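Local coordinates for protein translation initiation factor eIF2B, subunit delta (Archaeoglobus fulgidus, PDB 1T5O) that belongs to the MtnA branch of the eIF2B alpha/beta/delta family and probably isomerises 5-methylthioribose 1-phosphate to 5-methylthioribulose 1-phosphate in methionine biosynthesis, at the interface of chains A and B. Residues are numbered along the deposited sequence; one frame, centred on the assembly and turned at random. Chains: chain A/B, Translation initiation factor eIF2B, subunit delta.

Contact 1: the interface of chains A and B. Residues chain A 305, 307; chain B 210, 212, 216, 219-220, 223, 225.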
# COMPACT_ATOMS: atom_id res chain seq x y z
N TYR A 305 -6.18 -11.79 2.14
CA TYR A 305 -6.19 -11.68 3.60
C TYR A 305 -6.32 -10.17 3.76
O TYR A 305 -5.42 -9.41 3.36
CB TYR A 305 -4.88 -12.19 4.21
CG TYR A 305 -4.80 -11.97 5.69
CD1 TYR A 305 -5.83 -12.41 6.54
CD2 TYR A 305 -3.73 -11.27 6.25
CE1 TYR A 305 -5.78 -12.14 7.93
CE2 TYR A 305 -3.68 -11.01 7.62
CZ TYR A 305 -4.70 -11.44 8.44
OH TYR A 305 -4.64 -11.15 9.76
N PRO A 307 -7.35 -8.04 6.89
CA PRO A 307 -7.76 -7.64 8.24
C PRO A 307 -8.07 -6.14 8.30
O PRO A 307 -7.42 -5.35 7.63
CB PRO A 307 -6.55 -8.00 9.09
CG PRO A 307 -5.38 -7.75 8.09
CD PRO A 307 -5.92 -8.40 6.83
N THR B 210 -1.53 -15.80 -1.51
CA THR B 210 -2.53 -14.99 -0.83
C THR B 210 -2.09 -13.55 -0.99
O THR B 210 -0.91 -13.22 -0.78
CB THR B 210 -2.62 -15.35 0.67
OG1 THR B 210 -2.95 -16.73 0.77
CG2 THR B 210 -3.72 -14.51 1.38
N ILE B 212 -2.14 -9.48 -0.07
CA ILE B 212 -2.31 -8.57 1.05
C ILE B 212 -1.86 -7.15 0.64
O ILE B 212 -1.20 -7.00 -0.39
CB ILE B 212 -1.43 -8.98 2.29
CG1 ILE B 212 0.06 -9.00 1.89
CG2 ILE B 212 -1.87 -10.32 2.84
CD1 ILE B 212 1.03 -9.04 3.11
N MET B 216 0.25 -4.63 5.41
CA MET B 216 -0.04 -5.83 6.20
C MET B 216 1.19 -6.70 6.47
O MET B 216 1.08 -7.75 7.13
CB MET B 216 -1.14 -6.64 5.50
CG MET B 216 -2.49 -5.95 5.48
SD MET B 216 -3.63 -6.82 4.41
CE MET B 216 -4.95 -5.65 4.33
N ILE B 219 1.28 -7.19 10.40
CA ILE B 219 0.41 -8.14 11.11
C ILE B 219 0.67 -9.58 10.72
O ILE B 219 0.59 -10.50 11.54
CB ILE B 219 -1.07 -7.79 10.89
CG1 ILE B 219 -1.92 -8.49 11.98
CG2 ILE B 219 -1.49 -8.12 9.44
CD1 ILE B 219 -3.44 -8.26 11.83
N VAL B 220 1.00 -9.77 9.45
CA VAL B 220 1.26 -11.08 8.91
C VAL B 220 2.47 -11.71 9.62
O VAL B 220 2.47 -12.90 9.91
CB VAL B 220 1.37 -10.92 7.37
CG1 VAL B 220 2.64 -11.43 6.85
CG2 VAL B 220 0.15 -11.49 6.72
N LYS B 223 1.64 -12.36 13.42
CA LYS B 223 0.92 -13.61 13.60
C LYS B 223 1.70 -14.85 13.16
O LYS B 223 1.15 -15.94 13.13
CB LYS B 223 -0.40 -13.55 12.82
CG LYS B 223 -1.31 -12.36 13.18
CD LYS B 223 -2.61 -12.41 12.36
CE LYS B 223 -3.44 -13.64 12.72
NZ LYS B 223 -4.39 -14.03 11.64
N MET B 225 2.66 -15.81 10.20
CA MET B 225 2.18 -16.41 8.97
C MET B 225 3.31 -16.55 7.94
O MET B 225 3.15 -17.24 6.93
CB MET B 225 1.07 -15.53 8.36
CG MET B 225 -0.27 -15.59 9.10
SD MET B 225 -1.35 -14.21 8.74
CE MET B 225 -1.96 -14.69 7.11

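Contact 2: the interface of chains A and B. Residues chain A 299, 301-303; chain B 199-200, 203, 209.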
# COMPACT_ATOMS: atom_id res chain seq x y z
N PRO A 299 -6.06 -11.08 -9.95
CA PRO A 299 -6.87 -12.13 -10.59
C PRO A 299 -8.17 -12.20 -9.78
O PRO A 299 -8.14 -12.08 -8.55
CB PRO A 299 -6.02 -13.38 -10.42
CG PRO A 299 -4.61 -12.84 -10.43
CD PRO A 299 -4.73 -11.59 -9.58
N ASN A 301 -10.14 -14.58 -8.78
CA ASN A 301 -10.26 -15.61 -7.74
C ASN A 301 -9.08 -15.72 -6.81
O ASN A 301 -8.92 -16.73 -6.13
CB ASN A 301 -10.50 -16.96 -8.39
CG ASN A 301 -11.75 -16.97 -9.24
OD1 ASN A 301 -12.72 -16.27 -8.95
ND2 ASN A 301 -11.74 -17.79 -10.29
N VAL A 302 -8.25 -14.69 -6.74
CA VAL A 302 -7.11 -14.75 -5.86
C VAL A 302 -7.59 -14.75 -4.40
O VAL A 302 -8.59 -14.12 -4.07
CB VAL A 302 -6.15 -13.54 -6.08
CG1 VAL A 302 -6.80 -12.25 -5.55
CG2 VAL A 302 -4.80 -13.80 -5.43
N LYS A 303 -6.88 -15.50 -3.56
CA LYS A 303 -7.15 -15.54 -2.13
C LYS A 303 -6.64 -14.23 -1.54
O LYS A 303 -5.52 -13.79 -1.83
CB LYS A 303 -6.41 -16.71 -1.50
CG LYS A 303 -6.64 -16.82 -0.00
CD LYS A 303 -6.09 -18.12 0.54
CE LYS A 303 -6.68 -18.40 1.91
NZ LYS A 303 -6.52 -17.23 2.80
N CYS B 199 0.58 -12.42 -8.46
CA CYS B 199 -0.54 -13.30 -8.19
C CYS B 199 -0.94 -14.03 -9.45
O CYS B 199 -1.32 -15.21 -9.41
CB CYS B 199 -1.73 -12.51 -7.65
SG CYS B 199 -1.48 -11.86 -5.97
N TRP B 200 -0.84 -13.34 -10.58
CA TRP B 200 -1.22 -13.97 -11.83
C TRP B 200 -0.31 -15.13 -12.17
O TRP B 200 -0.79 -16.25 -12.41
CB TRP B 200 -1.22 -12.96 -12.99
CG TRP B 200 -1.74 -13.58 -14.26
CD1 TRP B 200 -3.06 -13.69 -14.64
CD2 TRP B 200 -0.98 -14.29 -15.26
NE1 TRP B 200 -3.16 -14.44 -15.81
CE2 TRP B 200 -1.90 -14.81 -16.20
CE3 TRP B 200 0.39 -14.53 -15.43
CZ2 TRP B 200 -1.48 -15.57 -17.31
CZ3 TRP B 200 0.80 -15.30 -16.54
CH2 TRP B 200 -0.14 -15.81 -17.46
N MET B 203 -0.61 -18.13 -9.68
CA MET B 203 -1.87 -18.85 -9.82
C MET B 203 -1.88 -19.65 -11.11
O MET B 203 -2.38 -20.76 -11.15
CB MET B 203 -3.06 -17.88 -9.80
CG MET B 203 -3.49 -17.47 -8.39
SD MET B 203 -4.81 -16.26 -8.37
CE MET B 203 -6.23 -17.35 -8.57
N VAL B 209 -1.05 -18.70 -3.42
CA VAL B 209 -0.65 -17.32 -3.17
C VAL B 209 -1.83 -16.57 -2.55
O VAL B 209 -2.97 -16.72 -2.99
CB VAL B 209 -0.18 -16.61 -4.49
CG1 VAL B 209 -1.34 -16.51 -5.50
CG2 VAL B 209 0.35 -15.19 -4.19
O HOH W 1 -4.76 -17.32 -4.73

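Contact 3: the interface of chains A and B. Residues chain A 187, 189, 192, 195-196, 211, 292; chain B 189, 289, 292, 297.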
# COMPACT_ATOMS: atom_id res chain seq x y z
N GLU A 187 -1.22 6.94 2.07
CA GLU A 187 -2.47 6.79 1.34
C GLU A 187 -3.46 5.90 2.07
O GLU A 187 -4.66 6.11 1.98
CB GLU A 187 -2.24 6.28 -0.10
CG GLU A 187 -1.95 4.80 -0.21
CD GLU A 187 -1.81 4.33 -1.66
OE1 GLU A 187 -2.49 4.89 -2.56
OE2 GLU A 187 -1.04 3.37 -1.90
N ARG A 189 -3.94 2.00 2.26
CA ARG A 189 -4.66 0.98 1.51
C ARG A 189 -5.48 0.10 2.48
O ARG A 189 -5.20 0.09 3.66
CB ARG A 189 -3.66 0.13 0.72
CG ARG A 189 -3.02 0.92 -0.42
CD ARG A 189 -4.02 1.15 -1.51
NE ARG A 189 -4.36 -0.13 -2.14
CZ ARG A 189 -5.44 -0.34 -2.89
NH1 ARG A 189 -6.31 0.66 -3.10
NH2 ARG A 189 -5.66 -1.53 -3.42
N ASN A 192 -7.93 3.75 0.97
CA ASN A 192 -7.34 5.08 0.75
C ASN A 192 -7.90 6.25 1.55
O ASN A 192 -8.11 7.36 1.00
CB ASN A 192 -7.40 5.45 -0.73
CG ASN A 192 -6.43 4.66 -1.56
OD1 ASN A 192 -6.59 3.44 -1.74
ND2 ASN A 192 -5.39 5.33 -2.04
N SER A 195 -5.35 9.31 1.32
CA SER A 195 -5.30 10.17 0.14
C SER A 195 -6.64 10.86 -0.13
O SER A 195 -6.68 12.03 -0.51
CB SER A 195 -4.87 9.36 -1.09
OG SER A 195 -5.80 8.31 -1.33
N ARG A 196 -7.73 10.13 0.07
CA ARG A 196 -9.06 10.65 -0.15
C ARG A 196 -9.55 11.67 0.88
O ARG A 196 -10.07 12.72 0.53
CB ARG A 196 -10.08 9.50 -0.18
CG ARG A 196 -9.91 8.57 -1.36
CD ARG A 196 -11.24 7.97 -1.76
NE ARG A 196 -11.92 7.54 -0.57
CZ ARG A 196 -13.11 7.96 -0.16
NH1 ARG A 196 -13.83 8.85 -0.85
NH2 ARG A 196 -13.54 7.53 1.00
N LEU A 211 1.64 13.41 0.06
CA LEU A 211 1.04 12.07 -0.06
C LEU A 211 2.09 11.05 -0.48
O LEU A 211 2.85 11.29 -1.42
CB LEU A 211 -0.03 12.10 -1.15
CG LEU A 211 -1.32 11.26 -1.17
CD1 LEU A 211 -1.68 10.95 -2.58
CD2 LEU A 211 -1.20 10.00 -0.36
N CYS A 292 -9.93 -1.55 -8.19
CA CYS A 292 -9.61 -0.21 -7.71
C CYS A 292 -10.37 0.71 -8.66
O CYS A 292 -9.96 0.92 -9.80
CB CYS A 292 -8.13 0.10 -7.78
SG CYS A 292 -7.77 1.39 -6.58
N ARG B 189 2.21 -1.14 -4.06
CA ARG B 189 1.77 0.16 -4.56
C ARG B 189 2.99 0.94 -5.08
O ARG B 189 4.12 0.64 -4.68
CB ARG B 189 1.05 0.93 -3.42
CG ARG B 189 -0.32 0.31 -3.11
CD ARG B 189 -1.30 0.55 -4.23
NE ARG B 189 -1.62 1.97 -4.29
CZ ARG B 189 -2.25 2.57 -5.29
NH1 ARG B 189 -2.63 1.87 -6.36
NH2 ARG B 189 -2.53 3.87 -5.21
N LEU B 289 -0.34 8.23 -7.78
CA LEU B 289 -0.94 8.29 -6.43
C LEU B 289 -2.29 9.05 -6.42
O LEU B 289 -3.03 9.03 -5.44
CB LEU B 289 -0.02 9.02 -5.44
CG LEU B 289 1.41 8.61 -5.06
CD1 LEU B 289 1.44 8.36 -3.56
CD2 LEU B 289 1.89 7.39 -5.81
N CYS B 292 -6.74 5.93 -9.67
CA CYS B 292 -6.76 4.48 -9.71
C CYS B 292 -7.79 4.14 -10.76
O CYS B 292 -8.98 4.39 -10.58
CB CYS B 292 -7.15 3.90 -8.37
SG CYS B 292 -6.03 2.59 -8.02
N ILE B 297 -8.47 9.46 -6.43
CA ILE B 297 -8.30 9.01 -5.04
C ILE B 297 -7.57 10.01 -4.17
O ILE B 297 -7.36 9.79 -2.98
CB ILE B 297 -7.56 7.63 -4.96
CG1 ILE B 297 -6.16 7.75 -5.59
CG2 ILE B 297 -8.41 6.56 -5.63
CD1 ILE B 297 -5.27 6.46 -5.45
O HOH W 2 -2.94 7.76 -3.16

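Contact 1: the interface of chains A and B
The phenol ring of A:Tyr305 is sandwiched, with the B:Met225 methyl CE on one face, 3.9 Å above the plane and shifted toward the rim, and CD of A:Pro307, two residues farther along the same chain, over the centre of the other. At the ring's edge, in plane, sits CG2 of B:Ile212. This is part of a two-fold interface between copies of an eIF2B/MtnA-family protein, in which a loop tyrosine of one chain is received between strand 209-212 and helix 217-222 of the other. The ring runs out past the helix because CG is anti to the backbone N (chi1 174°), and B:Val220 CG2 comes up to CD2 at 3.9 Å while B:Ile219 CG2 lies near CE2. Back at the root, A:Tyr305 CB rests against the methyls CG2 of B:Thr210 and B:Ile212. B:Lys223 reaches the phenol oxygen from the opposite direction, its chain bent at chi3 (65°); NZ and OH are 3.4 Å apart, a weak hydrogen bond, and the lysine CD packs beside the same oxygen. B:Met216, extended beyond CG, sets its thioether SD 3.7 Å from CD of the A:Pro307 pyrrolidine ring. The same sulfur lies 3.3 Å from the backbone O of A:Tyr305.

Contact 2: the interface of chains A and B
The loop of chain A running from A:Pro299 to A:Val302, with the start of strand 303-304, lies across helix 193-204 of chain B and the first residue of strand 209-212. Both chains are the same eIF2B/MtnA-family protein, and the pairing recurs with the chains exchanged. B:Met203 does much of the work on the helix side. Its chain is extended through chi2 and then turns at chi3 (83°), which brings the thioether against two loop residues: SD is 3.7 Å from A:Pro299 CB and equally near A:Val302 CA, while the methyl CE lies against the backbone carbonyl of A:Asn301. The methionine and valine side chains cross at about a right angle. Replacing B:Met203 by an alanine is likely to leave a gap beneath A:Pro299 and A:Val302 and seat the loop less firmly on the helix. One helical turn earlier, B:Cys199 offers CB to CD of A:Pro299 at 3.7 Å. In A:Val302, chi1 of 71° puts CG1 between the backbone N and the carbonyl carbon and turns CG2 toward the B:Cys199 sulfur SG, 3.9 Å away. At the next residue, B:Trp200, the backbone N and CA each lie 3.8 Å from the pyrrolidine CG of A:Pro299. Where the two strands begin, water 1 bridges the backbones, 3.0 Å from A:Lys303 N in a nearly straight bond (174° at H) and 2.6 Å from B:Val209 O.

Contact 3: the interface of chains A and B
The loop that leads into helix 193-204 of chain A, close to the predicted substrate-binding site of this MtnA-like protein, forms a salt bridge with the same loop of chain B. B:Arg189 meets the A:Glu187 carboxylate with the NE edge of its guanidinium: NE donates to OE2 at 2.8 Å, within the guanidinium plane and nearly straight (169° at H), and NH2 donates to the syn lone pair of OE1, also at 2.8 Å. The two planes are 32° apart, so the pairing is twisted. A:Glu187 OE1 takes a further bond from A:Asn192 ND2, which arrives from above the carboxylate plane, and water 2 links this oxygen to B:Leu289 O. A:Asn192 is itself fixed as a second shell, its OD1 bound in the carbonyl plane by A:Arg189 NH1 and its ND2 also giving a bond to A:Ser195 OG. The two Arg189 side chains cross at about a right angle with NE atoms 4.1 Å apart; their like charges are probably offset by the glutamate. Elsewhere in the patch, A:Leu211 CD1 packs 3.8 Å from B:Leu289 CB. The sulfurs of A:Cys292 and B:Cys292 are modelled 2.6 Å apart, too long for a regular disulfide, and B:Cys292 is poorly ordered, so that link is doubtful. A:Ser195, with OG between the backbone N and the carbonyl carbon (chi1 60°), donates this hydroxyl to B:Ile297 O at 2.7 Å, from above the carbonyl plane.

Measured between the centres of their C-alpha atoms, contact 1 and contact 2 are about 15 Å apart, and contact 3 lies about 20 Å from the first and 22 Å from the second. Helix 193-204 serves contact 2 from chain B and contact 3 from chain A, and the strand ending at residue 212 contributes to all three. With the two-fold copies added, each subunit both gives and receives the 287-307 stretch, which suggests a reciprocal dimer, although the assembly alone does not prove it. The loop of contact 3 runs into helix 193-204, which begins at the predicted substrate-binding Gln193, so the dimer might help to hold that segment.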